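Local coordinates for acyl-[acyl-carrier-protein]--UDP-N-acetylglucosamine O-acyltransferase (Acinetobacter baumannii, PDB 4E6U) that catalyses acyl transfer from acyl carrier protein to the sugar hydroxyl of UDP-N-acetylglucosamine, the first step in making the lipid A part of lipopolysaccharide, at residues S99-T104 against N122-H127; D128-D133 against H146-D151; F164-S169 against L180-A185. One frame throughout, in Å; residues are numbered along the deposited sequence.

Contact 1 of 3, residues S99-T104 against N122-H127. With EDO (1,2-ethanediol), chain F.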
loop_
_atom_site.group_PDB
_atom_site.type_symbol
_atom_site.label_atom_id
_atom_site.label_comp_id
_atom_site.label_asym_id
_atom_site.label_seq_id
_atom_site.Cartn_x
_atom_site.Cartn_y
_atom_site.Cartn_z
ATOM N N SER A 99 -0.666 -9.966 -5.089
ATOM C CA SER A 99 0.511 -10.824 -5.229
ATOM C C SER A 99 0.323 -12.006 -4.300
ATOM O O SER A 99 0.075 -11.823 -3.101
ATOM C CB SER A 99 1.820 -10.071 -4.957
ATOM O OG SER A 99 1.761 -9.360 -3.733
ATOM N N LEU A 100 0.360 -13.201 -4.876
ATOM C CA LEU A 100 0.162 -14.446 -4.136
ATOM C C LEU A 100 1.387 -15.298 -4.377
ATOM O O LEU A 100 1.707 -15.637 -5.518
ATOM C CB LEU A 100 -1.107 -15.182 -4.588
ATOM C CG LEU A 100 -2.414 -14.577 -4.094
ATOM C CD1 LEU A 100 -2.886 -13.502 -5.065
ATOM C CD2 LEU A 100 -3.468 -15.675 -3.923
ATOM N N HIS A 101 2.095 -15.644 -3.307
ATOM C CA HIS A 101 3.376 -16.327 -3.452
ATOM C C HIS A 101 3.353 -17.779 -3.015
ATOM O O HIS A 101 2.591 -18.144 -2.138
ATOM C CB HIS A 101 4.476 -15.571 -2.717
ATOM C CG HIS A 101 4.826 -14.277 -3.366
ATOM N ND1 HIS A 101 5.614 -13.326 -2.757
ATOM C CD2 HIS A 101 4.460 -13.764 -4.568
ATOM C CE1 HIS A 101 5.747 -12.293 -3.574
ATOM N NE2 HIS A 101 5.067 -12.538 -4.684
ATOM N N ARG A 102 4.197 -18.570 -3.667
ATOM C CA ARG A 102 4.297 -20.003 -3.406
ATOM C C ARG A 102 4.992 -20.259 -2.075
ATOM O O ARG A 102 5.557 -19.348 -1.460
ATOM C CB ARG A 102 5.005 -20.687 -4.571
ATOM C CG ARG A 102 4.288 -20.425 -5.911
ATOM C CD ARG A 102 4.705 -21.385 -7.006
ATOM N NE ARG A 102 6.156 -21.474 -7.220
ATOM C CZ ARG A 102 6.826 -20.894 -8.220
ATOM N NH1 ARG A 102 6.217 -20.124 -9.112
ATOM N NH2 ARG A 102 8.135 -21.094 -8.341
ATOM N N GLY A 103 4.920 -21.510 -1.616
ATOM C CA GLY A 103 5.428 -21.848 -0.277
ATOM C C GLY A 103 6.926 -22.050 -0.165
ATOM O O GLY A 103 7.683 -21.788 -1.089
ATOM N N THR A 104 7.342 -22.516 1.014
ATOM C CA THR A 104 8.746 -22.836 1.268
ATOM C C THR A 104 8.841 -24.252 1.820
ATOM O O THR A 104 7.917 -24.743 2.469
ATOM C CB THR A 104 9.407 -21.872 2.270
ATOM O OG1 THR A 104 8.734 -21.953 3.533
ATOM C CG2 THR A 104 9.370 -20.427 1.753
ATOM N N ASN A 122 -4.353 -4.966 -4.524
ATOM C CA ASN A 122 -3.090 -5.014 -3.789
ATOM C C ASN A 122 -3.172 -5.799 -2.488
ATOM O O ASN A 122 -2.609 -5.393 -1.464
ATOM C CB ASN A 122 -2.547 -3.590 -3.531
ATOM C CG ASN A 122 -1.093 -3.584 -3.007
ATOM O OD1 ASN A 122 -0.699 -2.695 -2.246
ATOM N ND2 ASN A 122 -0.305 -4.578 -3.392
ATOM N N THR A 123 -3.864 -6.927 -2.517
ATOM C CA THR A 123 -3.751 -7.907 -1.411
ATOM C C THR A 123 -2.508 -8.744 -1.653
ATOM O O THR A 123 -2.302 -9.268 -2.753
ATOM C CB THR A 123 -4.974 -8.841 -1.323
ATOM O OG1 THR A 123 -6.146 -8.058 -1.091
ATOM C CG2 THR A 123 -4.814 -9.836 -0.159
ATOM N N HIS A 124 -1.671 -8.872 -0.630
ATOM C CA HIS A 124 -0.519 -9.749 -0.663
ATOM C C HIS A 124 -0.734 -10.937 0.229
ATOM O O HIS A 124 -1.013 -10.771 1.423
ATOM C CB HIS A 124 0.736 -9.025 -0.198
ATOM C CG HIS A 124 1.935 -9.922 -0.105
ATOM N ND1 HIS A 124 2.614 -10.350 -1.220
ATOM C CD2 HIS A 124 2.576 -10.470 0.962
ATOM C CE1 HIS A 124 3.625 -11.121 -0.850
ATOM N NE2 HIS A 124 3.628 -11.206 0.471
ATOM N N ILE A 125 -0.609 -12.122 -0.344
ATOM C CA ILE A 125 -0.603 -13.367 0.427
ATOM C C ILE A 125 0.781 -13.985 0.314
ATOM O O ILE A 125 1.182 -14.466 -0.746
ATOM C CB ILE A 125 -1.677 -14.371 -0.068
ATOM C CG1 ILE A 125 -3.076 -13.743 -0.092
ATOM C CG2 ILE A 125 -1.632 -15.681 0.748
ATOM C CD1 ILE A 125 -3.615 -13.285 1.239
ATOM N N ALA A 126 1.534 -13.958 1.411
ATOM C CA ALA A 126 2.894 -14.451 1.439
ATOM C C ALA A 126 2.994 -15.965 1.416
ATOM O O ALA A 126 2.022 -16.679 1.635
ATOM C CB ALA A 126 3.596 -13.933 2.697
ATOM N N HIS A 127 4.213 -16.430 1.159
ATOM C CA HIS A 127 4.526 -17.851 1.261
ATOM C C HIS A 127 3.931 -18.525 2.487
ATOM O O HIS A 127 3.980 -17.989 3.601
ATOM C CB HIS A 127 6.046 -18.050 1.255
ATOM C CG HIS A 127 6.764 -17.365 2.379
ATOM N ND1 HIS A 127 7.018 -17.990 3.586
ATOM C CD2 HIS A 127 7.304 -16.129 2.467
ATOM C CE1 HIS A 127 7.673 -17.150 4.375
ATOM N NE2 HIS A 127 7.854 -16.011 3.725
HETATM C C1 EDO F . 9.322 -12.908 3.326
HETATM O O1 EDO F . 9.378 -13.863 4.395
HETATM C C2 EDO F . 8.487 -11.694 3.728
HETATM O O2 EDO F . 7.126 -12.101 3.949
HETATM O O HOH W 1 0.274 -7.257 -3.775
HETATM O O HOH W 2 6.449 -14.270 -0.199
#
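S99 and H124 meet through a hydrogen bond, 2.8 Å from S99 OG to H124 ND1. The serine hydroxyl sits between its own backbone N and carbonyl carbon (chi1 50°), and H124 has CG anti to its backbone N (chi1 175°), which swings the ring toward S99, and the hydroxyl meets its edge near the ring plane. S99 OG also meets a water at 2.6 Å, so the small hydroxyl serves two polar partners.

Next to ND1, CE1 of the same imidazole points the ring edge at H101 in a T-shaped pair, centroids 5.0 Å apart and planes at 83°. H101 holds a water at ND1, while its NE2 bonds E96 of a second subunit. Farther along, H127 CB lies 3.0 Å from R102 O, and H127 NE2 is hydrogen-bonded to O1 of an ethanediol, probably from the crystallisation liquor (2.7 Å).

On the reverse face, L100 and I125 run side by side, branched aliphatics suited to a dry interior. Parallel backbone bonds, as H101 N to I125 O at 3.0 Å, fix the register. Strands 99-101 and 124-125 are adjacent in one wall of the left-handed parallel beta-helix: L100 and I125 pack inward on L119, and S99, H101 and H124 face the second subunit.

Contact 2 of 3, residues D128-D133 against H146-D151. With EDO (1,2-ethanediol), chain L.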
loop_
_atom_site.group_PDB
_atom_site.type_symbol
_atom_site.label_atom_id
_atom_site.label_comp_id
_atom_site.label_asym_id
_atom_site.label_seq_id
_atom_site.Cartn_x
_atom_site.Cartn_y
_atom_site.Cartn_z
ATOM N N ASP A 128 3.388 -19.720 2.260
ATOM C CA ASP A 128 2.975 -20.647 3.327
ATOM C C ASP A 128 1.731 -20.229 4.078
ATOM O O ASP A 128 1.337 -20.878 5.053
ATOM C CB ASP A 128 4.125 -20.918 4.314
ATOM C CG ASP A 128 5.383 -21.376 3.620
ATOM O OD1 ASP A 128 5.311 -22.400 2.908
ATOM O OD2 ASP A 128 6.432 -20.691 3.726
ATOM N N CYS A 129 1.068 -19.175 3.628
ATOM C CA CYS A 129 -0.211 -18.857 4.231
ATOM C C CYS A 129 -1.228 -19.939 3.928
ATOM O O CYS A 129 -1.145 -20.627 2.888
ATOM C CB CYS A 129 -0.750 -17.517 3.723
ATOM S SG CYS A 129 0.135 -16.104 4.374
ATOM N N ILE A 130 -2.183 -20.086 4.836
ATOM C CA ILE A 130 -3.342 -20.937 4.615
ATOM C C ILE A 130 -4.545 -20.073 4.896
ATOM O O ILE A 130 -4.682 -19.537 5.988
ATOM C CB ILE A 130 -3.350 -22.204 5.519
ATOM C CG1 ILE A 130 -2.096 -23.041 5.277
ATOM C CG2 ILE A 130 -4.642 -23.018 5.276
ATOM C CD1 ILE A 130 -1.980 -24.261 6.213
ATOM N N VAL A 131 -5.389 -19.887 3.895
ATOM C CA VAL A 131 -6.552 -19.039 3.995
ATOM C C VAL A 131 -7.755 -19.890 3.678
ATOM O O VAL A 131 -7.724 -20.634 2.701
ATOM C CB VAL A 131 -6.481 -17.885 2.944
ATOM C CG1 VAL A 131 -7.778 -17.078 2.866
ATOM C CG2 VAL A 131 -5.270 -16.964 3.196
ATOM N N GLY A 132 -8.802 -19.768 4.484
ATOM C CA GLY A 132 -10.021 -20.557 4.312
ATOM C C GLY A 132 -10.976 -19.977 3.283
ATOM O O GLY A 132 -10.554 -19.567 2.184
ATOM N N ASP A 133 -12.259 -19.936 3.629
ATOM C CA ASP A 133 -13.323 -19.585 2.695
ATOM C C ASP A 133 -14.061 -18.340 3.136
ATOM O O ASP A 133 -14.116 -18.034 4.336
ATOM C CB ASP A 133 -14.370 -20.708 2.651
ATOM C CG ASP A 133 -13.806 -22.027 2.202
ATOM O OD1 ASP A 133 -12.757 -22.096 1.528
ATOM O OD2 ASP A 133 -14.449 -23.063 2.531
ATOM N N HIS A 146 3.416 -17.620 6.497
ATOM C CA HIS A 146 2.924 -18.671 7.411
ATOM C C HIS A 146 1.699 -18.272 8.218
ATOM O O HIS A 146 1.400 -18.886 9.241
ATOM C CB HIS A 146 4.024 -19.161 8.403
ATOM C CG HIS A 146 5.383 -19.332 7.795
ATOM N ND1 HIS A 146 5.816 -20.525 7.257
ATOM C CD2 HIS A 146 6.423 -18.472 7.683
ATOM C CE1 HIS A 146 7.058 -20.389 6.827
ATOM N NE2 HIS A 146 7.450 -19.152 7.068
ATOM N N VAL A 147 0.975 -17.248 7.778
ATOM C CA VAL A 147 -0.237 -16.831 8.464
ATOM C C VAL A 147 -1.396 -17.760 8.128
ATOM O O VAL A 147 -1.575 -18.166 6.962
ATOM C CB VAL A 147 -0.603 -15.344 8.113
ATOM C CG1 VAL A 147 -2.004 -14.963 8.583
ATOM C CG2 VAL A 147 0.420 -14.403 8.711
ATOM N N HIS A 148 -2.193 -18.117 9.132
ATOM C CA HIS A 148 -3.372 -18.936 8.905
ATOM C C HIS A 148 -4.617 -18.111 9.174
ATOM O O HIS A 148 -4.777 -17.565 10.266
ATOM C CB HIS A 148 -3.345 -20.205 9.783
ATOM C CG HIS A 148 -2.202 -21.132 9.485
ATOM N ND1 HIS A 148 -1.964 -22.276 10.223
ATOM C CD2 HIS A 148 -1.232 -21.094 8.538
ATOM C CE1 HIS A 148 -0.892 -22.888 9.751
ATOM N NE2 HIS A 148 -0.431 -22.194 8.725
ATOM N N ILE A 149 -5.480 -18.004 8.165
ATOM C CA ILE A 149 -6.746 -17.280 8.233
ATOM C C ILE A 149 -7.869 -18.302 8.071
ATOM O O ILE A 149 -7.823 -19.165 7.180
ATOM C CB ILE A 149 -6.844 -16.190 7.128
ATOM C CG1 ILE A 149 -5.539 -15.376 6.987
ATOM C CG2 ILE A 149 -8.090 -15.333 7.324
ATOM C CD1 ILE A 149 -5.473 -14.093 7.806
ATOM N N GLY A 150 -8.874 -18.198 8.938
ATOM C CA GLY A 150 -10.016 -19.111 8.918
ATOM C C GLY A 150 -11.034 -18.743 7.857
ATOM O O GLY A 150 -10.659 -18.479 6.706
ATOM N N ASP A 151 -12.309 -18.752 8.226
ATOM C CA ASP A 151 -13.421 -18.465 7.322
ATOM C C ASP A 151 -14.183 -17.240 7.773
ATOM O O ASP A 151 -14.238 -16.934 8.979
ATOM C CB ASP A 151 -14.428 -19.629 7.296
ATOM C CG ASP A 151 -13.788 -20.968 6.989
ATOM O OD1 ASP A 151 -12.874 -21.075 6.165
ATOM O OD2 ASP A 151 -14.211 -21.981 7.606
HETATM C C1 EDO L . -6.932 -22.389 9.435
HETATM O O1 EDO L . -7.796 -21.455 10.101
HETATM C C2 EDO L . -6.703 -21.964 7.986
HETATM O O2 EDO L . -7.955 -21.878 7.286
HETATM O O HOH W 3 1.673 -22.830 6.748
#
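The imidazole of H148 lies under I130, whose CD1 sits 3.5 Å above one face, offset toward the rim, in a CH-pi contact. With CG of H148 and CG1 of I130 both anti to the carbonyl carbon, the two chains leave adjacent strands in the same direction and CD1 arrives over the ring. At the edge of that ring, in its plane, a water lies 3.0 Å from H148 NE2 and, probably as donor, 2.6 Å from D128 O. The H146 ring and the D128 carboxylate are turned only 17° apart, with D128 OD2 oblique to the ring, 3.2 Å from H146 CE1; F164 stacks on H146, H146 ND1 is bonded to D107 and D128 OD2 to T104. The carboxylates of D133 and D151 also run nearly parallel.

The parallel backbones of strands 130-131 and 148-149 bond regularly, as from I149 N to I130 O (2.8 Å). At the following turn G132 N donates to I149 O and more weakly to G150 O. I149 O also accepts from O2 of an ethanediol, probably from the crystallisation liquor. G132, with no side chain, lets D151 OD1 come within 3.4 Å of its CA. On the inward face V131 and I149 lie side by side and fill the beta-helix interior.

D151 OD1 takes the D133 N-H at 2.8 Å, on its anti side and 26° out of the carboxylate plane. With D133 OD2 only 4.4 Å from D151 OD1, the two acids probably repel and may raise each other's proton affinity; the N-H groups of D133, and of S115 at D133 OD1, would partly offset this.

Contact 3 of 3, residues F164-S169 against L180-A185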
loop_
_atom_site.group_PDB
_atom_site.type_symbol
_atom_site.label_atom_id
_atom_site.label_comp_id
_atom_site.label_asym_id
_atom_site.label_seq_id
_atom_site.Cartn_x
_atom_site.Cartn_y
_atom_site.Cartn_z
ATOM N N PHE A 164 3.362 -15.803 10.987
ATOM C CA PHE A 164 2.966 -16.867 11.926
ATOM C C PHE A 164 1.703 -16.589 12.718
ATOM O O PHE A 164 1.241 -17.458 13.465
ATOM C CB PHE A 164 4.108 -17.273 12.882
ATOM C CG PHE A 164 5.291 -17.851 12.179
ATOM C CD1 PHE A 164 5.251 -19.162 11.708
ATOM C CD2 PHE A 164 6.437 -17.096 11.979
ATOM C CE1 PHE A 164 6.362 -19.709 11.049
ATOM C CE2 PHE A 164 7.535 -17.635 11.314
ATOM C CZ PHE A 164 7.484 -18.937 10.853
ATOM N N CYS A 165 1.109 -15.411 12.558
ATOM C CA CYS A 165 -0.151 -15.144 13.242
ATOM C C CYS A 165 -1.310 -16.006 12.738
ATOM O O CYS A 165 -1.293 -16.503 11.598
ATOM C CB CYS A 165 -0.531 -13.670 13.119
ATOM S SG CYS A 165 0.516 -12.563 14.084
ATOM N N LYS A 166 -2.312 -16.177 13.593
ATOM C CA LYS A 166 -3.505 -16.939 13.276
ATOM C C LYS A 166 -4.723 -16.065 13.490
ATOM O O LYS A 166 -4.936 -15.525 14.574
ATOM C CB LYS A 166 -3.566 -18.217 14.134
ATOM C CG LYS A 166 -2.336 -19.073 13.939
ATOM C CD LYS A 166 -2.295 -20.309 14.844
ATOM C CE LYS A 166 -0.969 -21.027 14.704
ATOM N NZ LYS A 166 -0.727 -21.553 13.325
ATOM N N ILE A 167 -5.515 -15.889 12.439
ATOM C CA ILE A 167 -6.677 -15.015 12.452
ATOM C C ILE A 167 -7.877 -15.899 12.225
ATOM O O ILE A 167 -8.094 -16.439 11.126
ATOM C CB ILE A 167 -6.590 -13.946 11.327
ATOM C CG1 ILE A 167 -5.203 -13.290 11.306
ATOM C CG2 ILE A 167 -7.735 -12.951 11.460
ATOM C CD1 ILE A 167 -4.807 -12.575 12.591
ATOM N N ASP A 168 -8.633 -16.134 13.289
ATOM C CA ASP A 168 -9.637 -17.181 13.238
ATOM C C ASP A 168 -11.014 -16.724 12.754
ATOM O O ASP A 168 -11.262 -15.527 12.533
ATOM C CB ASP A 168 -9.680 -17.938 14.579
ATOM C CG ASP A 168 -8.591 -19.002 14.668
ATOM O OD1 ASP A 168 -7.953 -19.321 13.644
ATOM O OD2 ASP A 168 -8.374 -19.566 15.756
ATOM N N SER A 169 -11.903 -17.693 12.561
ATOM C CA SER A 169 -13.148 -17.428 11.851
ATOM C C SER A 169 -14.021 -16.375 12.478
ATOM O O SER A 169 -14.074 -16.270 13.711
ATOM C CB SER A 169 -13.927 -18.720 11.653
ATOM O OG SER A 169 -13.171 -19.618 10.869
ATOM N N LEU A 180 0.066 -8.238 15.372
ATOM C CA LEU A 180 1.332 -8.877 15.741
ATOM C C LEU A 180 1.157 -10.194 16.483
ATOM O O LEU A 180 2.132 -10.926 16.683
ATOM C CB LEU A 180 2.188 -7.928 16.592
ATOM C CG LEU A 180 2.544 -6.582 15.971
ATOM C CD1 LEU A 180 3.331 -5.752 16.987
ATOM C CD2 LEU A 180 3.340 -6.767 14.688
ATOM N N LYS A 181 -0.079 -10.482 16.888
ATOM C CA LYS A 181 -0.413 -11.692 17.635
ATOM C C LYS A 181 -1.723 -12.258 17.098
ATOM O O LYS A 181 -2.324 -11.687 16.187
ATOM C CB LYS A 181 -0.509 -11.389 19.138
ATOM C CG LYS A 181 0.839 -11.013 19.748
ATOM C CD LYS A 181 0.737 -10.882 21.243
ATOM C CE LYS A 181 2.072 -10.525 21.838
ATOM N NZ LYS A 181 1.896 -10.198 23.285
ATOM N N ASP A 182 -2.165 -13.385 17.643
ATOM C CA ASP A 182 -3.326 -14.070 17.090
ATOM C C ASP A 182 -4.614 -13.342 17.398
ATOM O O ASP A 182 -4.737 -12.717 18.471
ATOM C CB ASP A 182 -3.426 -15.483 17.643
ATOM C CG ASP A 182 -2.322 -16.387 17.160
ATOM O OD1 ASP A 182 -1.469 -15.984 16.320
ATOM O OD2 ASP A 182 -2.316 -17.541 17.633
ATOM N N VAL A 183 -5.575 -13.428 16.480
ATOM C CA VAL A 183 -6.896 -12.861 16.690
ATOM C C VAL A 183 -7.879 -14.011 16.773
ATOM O O VAL A 183 -8.139 -14.688 15.782
ATOM C CB VAL A 183 -7.294 -11.869 15.573
ATOM C CG1 VAL A 183 -8.694 -11.292 15.819
ATOM C CG2 VAL A 183 -6.263 -10.743 15.489
ATOM N N PRO A 184 -8.434 -14.250 17.965
ATOM C CA PRO A 184 -9.314 -15.404 18.113
ATOM C C PRO A 184 -10.631 -15.289 17.356
ATOM O O PRO A 184 -11.025 -14.191 16.915
ATOM C CB PRO A 184 -9.565 -15.449 19.637
ATOM C CG PRO A 184 -8.417 -14.748 20.222
ATOM C CD PRO A 184 -8.108 -13.629 19.263
ATOM N N ALA A 185 -11.311 -16.426 17.225
ATOM C CA ALA A 185 -12.610 -16.510 16.570
ATOM C C ALA A 185 -13.560 -15.473 17.127
ATOM O O ALA A 185 -13.582 -15.238 18.346
ATOM C CB ALA A 185 -13.209 -17.920 16.739
HETATM O O HOH W 4 0.350 -17.866 16.180
#
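D182 has CG anti to its carbonyl carbon, beside the backbone N (chi1 -68°), and this turns the carboxylate across to the backbone of K166. K166 N donates to D182 OD1 at 2.9 Å, arriving from well above the carboxylate plane, 65° out of it. A water bridges the same OD1 (2.6 Å) to F164 O, and D182 OD2 bonds S259. Aspartate thus supplies a side-chain acceptor where the main chain does not: K181 O is buried here without a partner. K166 extends along D182, its CB 3.7 Å from D182 CG, an alkyl contact and not a salt bridge, with the ammonium carried off beyond.

This contact lies near the C-terminal end of the left-handed parallel beta-helix. Strand 166-167 is the last regular strand of its wall, and 180-185 continues the wall as an irregular segment, joined by a single bridge at I167 and V183. V183 N bonds K166 O and, almost straight at 174°, D168 N bonds V183 O. Toward the interior I167 CD1 touches V183 CG2 at 3.7 Å, two beta-branched chains filling the coil, and C165 SG lies 3.4 Å from L180 C, a slim side chain against bare backbone.

P184, which has no N-H to offer, turns away from 164-169 onto L252 and L256 of helix 250-258. S255 of that helix bonds both D168 OD2 and A185 N.

In the fold
Contact 1 is the most buried and abuts a second subunit; there S99, H124 and H101 are linked by a hydrogen bond and a ring contact, and H101 goes on to E96 of that neighbouring subunit. Contacts 2 and 3 are partly buried, with no other chain on them, and belong to another wall, where strands 148-149 and 166-167 are neighbours: H148 O accepts from I167 N. Contacts 1 and 2 join round the corner between walls, through H127 O with H146 N. Contact 2 is repetitive coil-on-coil bonding, whereas contact 3, near the end of the coils, borrows a carboxylate and the C-terminal helices.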